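Local structure of gluconate kinase (Lactobacillus acidophilus, 3LL3) at residues 294-299 with 341-346; 336-341 with 476-481; 256-261 with 398-403. The protein binds ATP and D-xylulose and, as an FGGY-family carbohydrate kinase, probably transfers a phosphate from ATP to a sugar or sugar acid. One frame throughout, in Å; residues are numbered along the deposited sequence.

Interaction 1: 294-299 with 341-346. With DXP (1-deoxy-D-xylulose-5-phosphate), chain D; XUL (D-xylulose), chain E.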
loop_
_atom_site.group_PDB
_atom_site.type_symbol
_atom_site.label_atom_id
_atom_site.label_comp_id
_atom_site.label_asym_id
_atom_site.label_seq_id
_atom_site.Cartn_x
_atom_site.Cartn_y
_atom_site.Cartn_z
ATOM N N GLY A 294 10.980 -16.265 -16.659
ATOM C CA GLY A 294 10.839 -15.804 -15.293
ATOM C C GLY A 294 9.733 -16.585 -14.597
ATOM O O GLY A 294 8.570 -16.533 -15.009
ATOM N N PRO A 295 10.088 -17.336 -13.552
ATOM C CA PRO A 295 9.052 -17.936 -12.713
ATOM C C PRO A 295 8.554 -16.851 -11.748
ATOM O O PRO A 295 9.354 -16.142 -11.175
ATOM C CB PRO A 295 9.805 -19.017 -11.941
ATOM C CG PRO A 295 11.283 -18.686 -12.089
ATOM C CD PRO A 295 11.442 -17.513 -12.993
ATOM N N VAL A 296 7.245 -16.702 -11.609
ATOM C CA VAL A 296 6.680 -15.609 -10.813
ATOM C C VAL A 296 5.764 -16.207 -9.752
ATOM O O VAL A 296 4.785 -16.905 -10.084
ATOM C CB VAL A 296 5.882 -14.647 -11.715
ATOM C CG1 VAL A 296 5.255 -13.535 -10.898
ATOM C CG2 VAL A 296 6.779 -14.050 -12.794
ATOM N N ASN A 297 6.076 -15.961 -8.484
ATOM C CA ASN A 297 5.305 -16.557 -7.389
ATOM C C ASN A 297 3.861 -16.058 -7.341
ATOM O O ASN A 297 2.922 -16.836 -7.116
ATOM C CB ASN A 297 5.946 -16.265 -6.024
ATOM C CG ASN A 297 7.380 -16.783 -5.908
ATOM O OD1 ASN A 297 7.790 -17.690 -6.634
ATOM N ND2 ASN A 297 8.142 -16.209 -4.968
ATOM N N ASN A 298 3.711 -14.752 -7.532
ATOM C CA ASN A 298 2.501 -14.044 -7.134
ATOM C C ASN A 298 1.447 -13.967 -8.211
ATOM O O ASN A 298 1.179 -12.897 -8.772
ATOM C CB ASN A 298 2.881 -12.661 -6.602
ATOM C CG ASN A 298 3.790 -12.761 -5.377
ATOM O OD1 ASN A 298 3.370 -13.236 -4.325
ATOM N ND2 ASN A 298 5.041 -12.346 -5.524
ATOM N N GLY A 299 0.847 -15.122 -8.494
ATOM C CA GLY A 299 -0.186 -15.234 -9.508
ATOM C C GLY A 299 -1.566 -15.313 -8.887
ATOM O O GLY A 299 -1.965 -14.438 -8.105
ATOM N N GLY A 341 4.232 -13.235 -1.358
ATOM C CA GLY A 341 5.106 -14.309 -0.883
ATOM C C GLY A 341 6.590 -14.144 -1.181
ATOM O O GLY A 341 7.266 -15.120 -1.496
ATOM N N GLY A 342 7.113 -12.924 -1.081
ATOM C CA GLY A 342 8.421 -12.650 -1.654
ATOM C C GLY A 342 8.274 -12.852 -3.154
ATOM O O GLY A 342 7.170 -13.165 -3.631
ATOM N N GLU A 343 9.345 -12.679 -3.920
ATOM C CA GLU A 343 9.215 -12.848 -5.369
ATOM C C GLU A 343 10.488 -13.341 -6.041
ATOM O O GLU A 343 11.600 -12.953 -5.649
ATOM C CB GLU A 343 8.751 -11.528 -6.016
ATOM C CG GLU A 343 8.410 -11.635 -7.498
ATOM C CD GLU A 343 7.456 -12.780 -7.786
ATOM O OE1 GLU A 343 7.897 -13.962 -7.797
ATOM O OE2 GLU A 343 6.262 -12.497 -8.007
ATOM N N ARG A 344 10.328 -14.204 -7.044
ATOM C CA ARG A 344 11.435 -14.562 -7.911
ATOM C C ARG A 344 11.463 -13.540 -9.054
ATOM O O ARG A 344 11.651 -12.362 -8.788
ATOM C CB ARG A 344 11.357 -16.041 -8.338
ATOM C CG ARG A 344 11.767 -16.963 -7.176
ATOM C CD ARG A 344 11.558 -18.456 -7.445
ATOM N NE ARG A 344 10.140 -18.776 -7.542
ATOM C CZ ARG A 344 9.650 -19.802 -8.233
ATOM N NH1 ARG A 344 10.467 -20.616 -8.885
ATOM N NH2 ARG A 344 8.335 -20.006 -8.280
ATOM N N ALA A 345 11.281 -13.938 -10.307
ATOM C CA ALA A 345 11.229 -12.923 -11.359
ATOM C C ALA A 345 10.006 -12.051 -11.114
ATOM O O ALA A 345 8.981 -12.570 -10.686
ATOM C CB ALA A 345 11.143 -13.554 -12.740
ATOM N N PRO A 346 10.110 -10.731 -11.382
ATOM C CA PRO A 346 11.300 -10.044 -11.908
ATOM C C PRO A 346 12.267 -9.451 -10.864
ATOM O O PRO A 346 13.383 -9.092 -11.239
ATOM C CB PRO A 346 10.682 -8.916 -12.730
ATOM C CG PRO A 346 9.521 -8.493 -11.878
ATOM C CD PRO A 346 8.987 -9.783 -11.229
HETATM C C1 DXP D . 10.800 -16.683 3.735
HETATM C C2 DXP D . 9.356 -16.789 3.161
HETATM C C3 DXP D . 9.146 -17.777 1.986
HETATM C C4 DXP D . 10.136 -17.391 0.869
HETATM C C5 DXP D . 10.002 -17.822 -0.613
HETATM O O2 DXP D . 8.583 -15.911 3.355
HETATM O O3 DXP D . 7.815 -17.922 1.682
HETATM O O4 DXP D . 10.438 -16.041 1.018
HETATM O O5 DXP D . 10.172 -16.832 -1.593
HETATM P P DXP D . 11.049 -16.938 -3.000
HETATM O O2P DXP D . 12.589 -16.677 -2.687
HETATM O O1P DXP D . 10.657 -18.282 -3.781
HETATM O O3P DXP D . 10.775 -15.830 -3.833
HETATM C C1 XUL E . 10.879 -23.432 -13.964
HETATM C C2 XUL E . 11.373 -23.091 -12.547
HETATM C C3 XUL E . 10.590 -23.592 -11.302
HETATM C C4 XUL E . 9.539 -24.688 -11.568
HETATM C C5 XUL E . 10.146 -26.064 -11.901
HETATM O O1 XUL E . 10.487 -22.255 -14.629
HETATM O O2 XUL E . 12.348 -22.390 -12.416
HETATM O O3 XUL E . 9.898 -22.513 -10.724
HETATM O O4 XUL E . 8.753 -24.808 -10.404
HETATM O O5 XUL E . 9.243 -27.104 -11.611
#
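Asn297 and Asn298, just past the end of strand 289-296 in the actin-like C-terminal domain, close on the loop Gly341 to Ala345 that lines both sugar pockets. The tight part is buried and centres on the carboxylate of Glu343, brought to Asn297 and Asn298 by a bend at chi2 (51°). Its OE1 takes two N-H groups: the backbone N of Asn297, 2.8 Å away on the syn lone pair, and the N of Arg344 on the anti lone pair. Its OE2 is met from above the carboxylate plane by Asn298 ND2 at 2.8 Å. The same ND2 reaches Gly342 O at 3.0 Å, while Asn298 OD1 accepts Gly341 N in a nearly straight bond (177°), which holds the amide's rotation at both ends. Farther back, on the strand itself, Ala345 CB presses on Gly294 CA at 3.4 Å, leaving no room for a side chain there. Arg344, buried, belongs to the tight side and spans the two pockets. Its NE and NH2 both grip Asn297 OD1 in the guanidinium plane, NE at 2.7 Å, and Pro295 CB lies over one face. Towards DXP the contact is looser: Asn297 and Gly341 are partly exposed, and Asn297 ND2 makes weak bonds to Gly342 O and DXP O1P beside a better one to DXP O3P (2.9 Å). Asp239, His81 and Met80 also bond the xylulose, whose O3 accepts Arg344 NH1 at 2.7 Å.

Interaction 2: 336-341 with 476-481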
loop_
_atom_site.group_PDB
_atom_site.type_symbol
_atom_site.label_atom_id
_atom_site.label_comp_id
_atom_site.label_asym_id
_atom_site.label_seq_id
_atom_site.Cartn_x
_atom_site.Cartn_y
_atom_site.Cartn_z
ATOM N N PHE A 336 -0.796 -1.546 -7.031
ATOM C CA PHE A 336 -0.677 -2.710 -6.167
ATOM C C PHE A 336 0.580 -3.478 -6.542
ATOM O O PHE A 336 0.645 -4.062 -7.632
ATOM C CB PHE A 336 -1.894 -3.628 -6.289
ATOM C CG PHE A 336 -1.823 -4.856 -5.410
ATOM C CD1 PHE A 336 -1.964 -4.759 -4.028
ATOM C CD2 PHE A 336 -1.629 -6.112 -5.962
ATOM C CE1 PHE A 336 -1.909 -5.897 -3.217
ATOM C CE2 PHE A 336 -1.569 -7.243 -5.166
ATOM C CZ PHE A 336 -1.704 -7.144 -3.798
ATOM N N LEU A 337 1.580 -3.463 -5.663
ATOM C CA LEU A 337 2.740 -4.340 -5.852
ATOM C C LEU A 337 2.375 -5.704 -5.256
ATOM O O LEU A 337 2.082 -5.806 -4.070
ATOM C CB LEU A 337 4.001 -3.761 -5.194
ATOM C CG LEU A 337 4.454 -2.351 -5.612
ATOM C CD1 LEU A 337 5.721 -1.903 -4.856
ATOM C CD2 LEU A 337 4.690 -2.295 -7.112
ATOM N N PRO A 338 2.370 -6.759 -6.088
ATOM C CA PRO A 338 1.762 -8.043 -5.696
ATOM C C PRO A 338 2.660 -8.983 -4.892
ATOM O O PRO A 338 2.300 -10.150 -4.729
ATOM C CB PRO A 338 1.451 -8.714 -7.037
ATOM C CG PRO A 338 2.323 -8.043 -8.042
ATOM C CD PRO A 338 2.876 -6.767 -7.470
ATOM N N TYR A 339 3.783 -8.499 -4.378
ATOM C CA TYR A 339 4.783 -9.415 -3.831
ATOM C C TYR A 339 4.455 -10.023 -2.472
ATOM O O TYR A 339 5.294 -9.998 -1.576
ATOM C CB TYR A 339 6.124 -8.719 -3.737
ATOM C CG TYR A 339 6.462 -7.850 -4.916
ATOM C CD1 TYR A 339 6.433 -8.344 -6.213
ATOM C CD2 TYR A 339 6.885 -6.551 -4.722
ATOM C CE1 TYR A 339 6.791 -7.532 -7.289
ATOM C CE2 TYR A 339 7.219 -5.740 -5.772
ATOM C CZ TYR A 339 7.181 -6.231 -7.054
ATOM O OH TYR A 339 7.541 -5.382 -8.077
ATOM N N LEU A 340 3.272 -10.607 -2.332
ATOM C CA LEU A 340 2.859 -11.201 -1.057
ATOM C C LEU A 340 3.799 -12.307 -0.516
ATOM O O LEU A 340 4.147 -12.304 0.655
ATOM C CB LEU A 340 1.398 -11.678 -1.134
ATOM C CG LEU A 340 0.356 -10.659 -0.626
ATOM C CD1 LEU A 340 0.516 -9.355 -1.339
ATOM C CD2 LEU A 340 -1.036 -11.188 -0.847
ATOM N N GLY A 341 4.232 -13.235 -1.358
ATOM C CA GLY A 341 5.106 -14.309 -0.883
ATOM C C GLY A 341 6.590 -14.144 -1.181
ATOM O O GLY A 341 7.266 -15.120 -1.496
ATOM N N PRO A 476 4.850 2.961 -16.134
ATOM C CA PRO A 476 6.005 3.654 -15.552
ATOM C C PRO A 476 5.773 4.042 -14.087
ATOM O O PRO A 476 6.714 4.025 -13.311
ATOM C CB PRO A 476 6.126 4.916 -16.422
ATOM C CG PRO A 476 5.603 4.469 -17.768
ATOM C CD PRO A 476 4.438 3.552 -17.424
ATOM N N LEU A 477 4.550 4.401 -13.719
ATOM C CA LEU A 477 4.255 4.722 -12.322
ATOM C C LEU A 477 4.378 3.465 -11.448
ATOM O O LEU A 477 4.893 3.529 -10.338
ATOM C CB LEU A 477 2.856 5.325 -12.187
ATOM C CG LEU A 477 2.348 5.608 -10.768
ATOM C CD1 LEU A 477 3.283 6.537 -10.025
ATOM C CD2 LEU A 477 0.936 6.185 -10.825
ATOM N N TYR A 478 3.909 2.323 -11.957
ATOM C CA TYR A 478 4.061 1.052 -11.247
ATOM C C TYR A 478 5.544 0.804 -10.944
ATOM O O TYR A 478 5.897 0.415 -9.836
ATOM C CB TYR A 478 3.496 -0.091 -12.092
ATOM C CG TYR A 478 3.749 -1.491 -11.557
ATOM C CD1 TYR A 478 2.797 -2.146 -10.773
ATOM C CD2 TYR A 478 4.944 -2.148 -11.825
ATOM C CE1 TYR A 478 3.028 -3.434 -10.287
ATOM C CE2 TYR A 478 5.188 -3.425 -11.340
ATOM C CZ TYR A 478 4.237 -4.064 -10.571
ATOM O OH TYR A 478 4.519 -5.320 -10.101
ATOM N N CYS A 479 6.401 1.033 -11.936
ATOM C CA CYS A 479 7.837 0.834 -11.780
ATOM C C CYS A 479 8.466 1.854 -10.828
ATOM O O CYS A 479 9.448 1.551 -10.141
ATOM C CB CYS A 479 8.535 0.875 -13.137
ATOM S SG CYS A 479 8.063 -0.492 -14.207
ATOM N N GLU A 480 7.914 3.062 -10.807
ATOM C CA GLU A 480 8.399 4.083 -9.884
ATOM C C GLU A 480 8.152 3.650 -8.445
ATOM O O GLU A 480 9.041 3.765 -7.610
ATOM C CB GLU A 480 7.744 5.434 -10.153
ATOM C CG GLU A 480 8.382 6.187 -11.306
ATOM C CD GLU A 480 9.770 6.706 -10.965
ATOM O OE1 GLU A 480 9.920 7.294 -9.868
ATOM O OE2 GLU A 480 10.705 6.523 -11.788
ATOM N N ILE A 481 6.953 3.137 -8.164
ATOM C CA ILE A 481 6.595 2.732 -6.801
ATOM C C ILE A 481 7.403 1.497 -6.375
ATOM O O ILE A 481 7.903 1.407 -5.251
ATOM C CB ILE A 481 5.079 2.462 -6.673
ATOM C CG1 ILE A 481 4.275 3.694 -7.107
ATOM C CG2 ILE A 481 4.718 2.042 -5.255
ATOM C CD1 ILE A 481 4.736 5.010 -6.500
HETATM O O HOH W 1 7.134 -6.165 -10.585
#
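Leu337, on the short strand 335-337, meets Tyr478 of helix 465-485 through a CH-pi contact: its CD2 sits over one face of the phenol ring, 4.0 Å from the ring centroid and 22° off the normal. Tyr478 CG stands anti to the backbone N (chi1 172°), which starts the ring off the helix towards the strand. The other branch, Leu337 CD1, packs on Ile481 CG2 at 4.1 Å, one helical turn further on, so the two methyls of one leucine serve two helix residues. The rim of the Tyr478 ring makes a second group of contacts. Phe336 O lies near the ring plane, 3.6 Å from Tyr478 CE1, and Pro338 CD touches Tyr478 OH at 3.4 Å. The polar part runs through water. Tyr339 and Tyr478 point tip to tip, their OH atoms 3.6 Å apart, and one water bridges them, 2.7 Å from Tyr339 OH and 2.8 Å from Tyr478 OH, in the plane of both rings. An alanine at Tyr478 would probably leave Leu337 CD2 without its aromatic cover, open a gap beside Pro338 and deprive the bridging water of one of its two phenols. Phe378 and Asn379 of helix 365-388 flank the pair, Phe378 meeting the Tyr478 ring and Asn379 touching Pro338 and both tyrosines. Phe492 of the second subunit packs on Leu477 and Ile481. Tyr339 is the centre of an inverse gamma turn closed by Leu340 N to Pro338 O. The whole is helix-on-strand packing with a water-bridged tyrosine pair, joining the last long helix of the chain to the two-stranded antiparallel sheet 335-337/354-359 beside the subunit interface.

Interaction 3: 256-261 with 398-403; sequences ALNVGT and NATGGF. With ATP (adenosine-5'-triphosphate), chain C.
The first torsions set Val259 CG1 (chi1 -169°) and Phe403 CG (chi1 178°) anti to their backbone N; the two side chains lie side by side, pointing the same way, with Val259 CG1 3.5 Å from Phe403 CB. The strand segments 256-259 and 398-400 run parallel, with axes 4.8 Å apart. Leu257 N bonds Asn398 O, Thr400 N bonds Leu257 O, and Val259 N bonds Thr400 O. The pairing outlasts the strands: Phe403 N reaches back to Val259 O at 2.9 Å. Between Thr400 and Gly402, Gly401 has a positive phi, and a side chain would run into Val259 O. Both strand tips then turn to ATP, as the phosphate 2 and adenosine motifs do in actin-like ATPases. Thr261 N grips the beta-phosphate oxygen O1B at 2.6 Å, and Gly402 N gives a bond to the alpha-phosphate oxygen O1A at 2.8 Å. Side chains at Gly260 or Gly402 would strike phosphate oxygens. Phe403 CD1 comes within 3.4 Å of ATP N3, placing the ring beside the adenine. In the sheet, strand 263-269 pairs with 254-259 and strand 421-424 with 396-400, while helix 365-388 packs Leu380 on Leu257 and Val259, and Ile376 and Ile377 on Phe403.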
loop_
_atom_site.group_PDB
_atom_site.type_symbol
_atom_site.label_atom_id
_atom_site.label_comp_id
_atom_site.label_asym_id
_atom_site.label_seq_id
_atom_site.Cartn_x
_atom_site.Cartn_y
_atom_site.Cartn_z
ATOM N N ALA A 256 5.354 -17.832 -24.017
ATOM C CA ALA A 256 4.313 -18.558 -23.304
ATOM C C ALA A 256 4.112 -17.944 -21.916
ATOM O O ALA A 256 5.072 -17.761 -21.147
ATOM C CB ALA A 256 4.644 -20.046 -23.208
ATOM N N LEU A 257 2.866 -17.585 -21.626
ATOM C CA LEU A 257 2.476 -17.020 -20.331
ATOM C C LEU A 257 1.512 -18.002 -19.669
ATOM O O LEU A 257 0.403 -18.265 -20.177
ATOM C CB LEU A 257 1.759 -15.686 -20.524
ATOM C CG LEU A 257 1.105 -15.124 -19.257
ATOM C CD1 LEU A 257 2.212 -14.703 -18.282
ATOM C CD2 LEU A 257 0.194 -13.976 -19.579
ATOM N N ASN A 258 1.915 -18.565 -18.545
ATOM C CA ASN A 258 0.989 -19.401 -17.812
ATOM C C ASN A 258 0.778 -18.784 -16.452
ATOM O O ASN A 258 1.736 -18.357 -15.797
ATOM C CB ASN A 258 1.525 -20.804 -17.650
ATOM C CG ASN A 258 0.590 -21.683 -16.849
ATOM O OD1 ASN A 258 -0.439 -22.138 -17.350
ATOM N ND2 ASN A 258 0.947 -21.934 -15.597
ATOM N N VAL A 259 -0.469 -18.723 -16.018
ATOM C CA VAL A 259 -0.754 -18.159 -14.702
ATOM C C VAL A 259 -1.823 -18.961 -13.997
ATOM O O VAL A 259 -3.007 -18.883 -14.325
ATOM C CB VAL A 259 -1.176 -16.688 -14.762
ATOM C CG1 VAL A 259 -1.194 -16.107 -13.370
ATOM C CG2 VAL A 259 -0.260 -15.887 -15.663
ATOM N N GLY A 260 -1.392 -19.761 -13.038
ATOM C CA GLY A 260 -2.314 -20.463 -12.181
ATOM C C GLY A 260 -2.138 -19.893 -10.795
ATOM O O GLY A 260 -2.232 -18.675 -10.598
ATOM N N THR A 261 -1.879 -20.768 -9.829
ATOM C CA THR A 261 -1.547 -20.311 -8.481
ATOM C C THR A 261 -0.309 -19.404 -8.558
ATOM O O THR A 261 -0.289 -18.269 -8.021
ATOM C CB THR A 261 -1.333 -21.510 -7.538
ATOM O OG1 THR A 261 -2.509 -22.335 -7.561
ATOM C CG2 THR A 261 -1.099 -21.042 -6.126
ATOM N N ASN A 398 1.057 -16.902 -26.052
ATOM C CA ASN A 398 0.242 -18.096 -25.896
ATOM C C ASN A 398 -0.015 -18.366 -24.423
ATOM O O ASN A 398 0.913 -18.678 -23.675
ATOM C CB ASN A 398 0.914 -19.295 -26.565
ATOM C CG ASN A 398 1.205 -19.043 -28.033
ATOM O OD1 ASN A 398 1.774 -19.882 -28.730
ATOM N ND2 ASN A 398 0.818 -17.880 -28.506
ATOM N N ALA A 399 -1.278 -18.260 -24.025
ATOM C CA ALA A 399 -1.649 -18.134 -22.621
ATOM C C ALA A 399 -2.497 -19.267 -22.081
ATOM O O ALA A 399 -3.440 -19.725 -22.727
ATOM C CB ALA A 399 -2.373 -16.803 -22.400
ATOM N N THR A 400 -2.190 -19.673 -20.860
ATOM C CA THR A 400 -2.913 -20.735 -20.187
ATOM C C THR A 400 -2.965 -20.418 -18.697
ATOM O O THR A 400 -2.281 -19.510 -18.238
ATOM C CB THR A 400 -2.177 -22.086 -20.351
ATOM O OG1 THR A 400 -0.820 -21.951 -19.915
ATOM C CG2 THR A 400 -2.177 -22.550 -21.820
ATOM N N GLY A 401 -3.747 -21.183 -17.946
ATOM C CA GLY A 401 -3.757 -21.085 -16.501
ATOM C C GLY A 401 -5.054 -20.550 -15.928
ATOM O O GLY A 401 -5.709 -19.736 -16.546
ATOM N N GLY A 402 -5.406 -21.014 -14.736
ATOM C CA GLY A 402 -6.667 -20.685 -14.105
ATOM C C GLY A 402 -6.897 -19.209 -13.842
ATOM O O GLY A 402 -8.049 -18.772 -13.739
ATOM N N PHE A 403 -5.824 -18.429 -13.719
ATOM C CA PHE A 403 -5.982 -16.996 -13.454
ATOM C C PHE A 403 -6.497 -16.284 -14.697
ATOM O O PHE A 403 -7.136 -15.243 -14.602
ATOM C CB PHE A 403 -4.666 -16.362 -12.978
ATOM C CG PHE A 403 -4.762 -14.884 -12.728
ATOM C CD1 PHE A 403 -5.569 -14.389 -11.705
ATOM C CD2 PHE A 403 -4.051 -13.983 -13.515
ATOM C CE1 PHE A 403 -5.656 -13.025 -11.464
ATOM C CE2 PHE A 403 -4.142 -12.597 -13.287
ATOM C CZ PHE A 403 -4.943 -12.125 -12.258
HETATM P PG ATP C . -2.379 -27.132 -11.988
HETATM O O1G ATP C . -3.861 -27.359 -11.270
HETATM O O2G ATP C . -2.488 -27.410 -13.622
HETATM O O3G ATP C . -1.392 -28.012 -11.366
HETATM P PB ATP C . -2.609 -24.625 -10.621
HETATM O O1B ATP C . -1.797 -23.195 -10.652
HETATM O O2B ATP C . -2.562 -25.250 -9.305
HETATM O O3B ATP C . -1.891 -25.568 -11.783
HETATM P PA ATP C . -4.889 -23.340 -11.992
HETATM O O1A ATP C . -4.122 -23.077 -13.417
HETATM O O2A ATP C . -6.268 -23.770 -12.176
HETATM O O3A ATP C . -4.219 -24.481 -10.995
HETATM O "O5'" ATP C . -4.914 -21.892 -11.213
HETATM C "C5'" ATP C . -5.343 -21.864 -9.872
HETATM C "C4'" ATP C . -5.707 -20.441 -9.523
HETATM O "O4'" ATP C . -6.746 -19.808 -10.252
HETATM C "C3'" ATP C . -5.839 -19.984 -8.040
HETATM O "O3'" ATP C . -4.675 -19.451 -7.482
HETATM C "C2'" ATP C . -7.141 -19.103 -8.026
HETATM O "O2'" ATP C . -7.080 -18.044 -7.110
HETATM C "C1'" ATP C . -7.239 -18.739 -9.491
HETATM N N9 ATP C . -8.604 -18.559 -9.965
HETATM C C8 ATP C . -9.647 -19.401 -9.837
HETATM N N7 ATP C . -10.722 -18.830 -10.574
HETATM C C5 ATP C . -10.265 -17.626 -11.157
HETATM C C6 ATP C . -10.891 -16.668 -11.988
HETATM N N6 ATP C . -12.269 -16.881 -12.411
HETATM N N1 ATP C . -10.209 -15.600 -12.416
HETATM C C2 ATP C . -8.895 -15.407 -12.054
HETATM N N3 ATP C . -8.291 -16.348 -11.239
HETATM C C4 ATP C . -8.984 -17.439 -10.804
#

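Along the chain the segments come as 256-261, 294-299, 336-341 with 341-346 sharing Gly341, 398-403 and 476-481. The loop between the partners of interaction 3 thus contains all of interaction 1, whereas interaction 2 crosses both. Interactions 1 and 3 have centres about 14 Å apart and reach one mixed sheet through strands 289-296, 254-259 and 396-400. They touch where Gly299 meets Val259. Interaction 2 is centred about 12 Å from interaction 1, and Asn298 packs against Pro338 and Tyr339. Helix 365-388 borders all three. The C-terminal walls of the ATP and sugar sites thus share one framework, N-terminal-domain residues completing the sugar pockets, with interaction 2 beside the subunit interface.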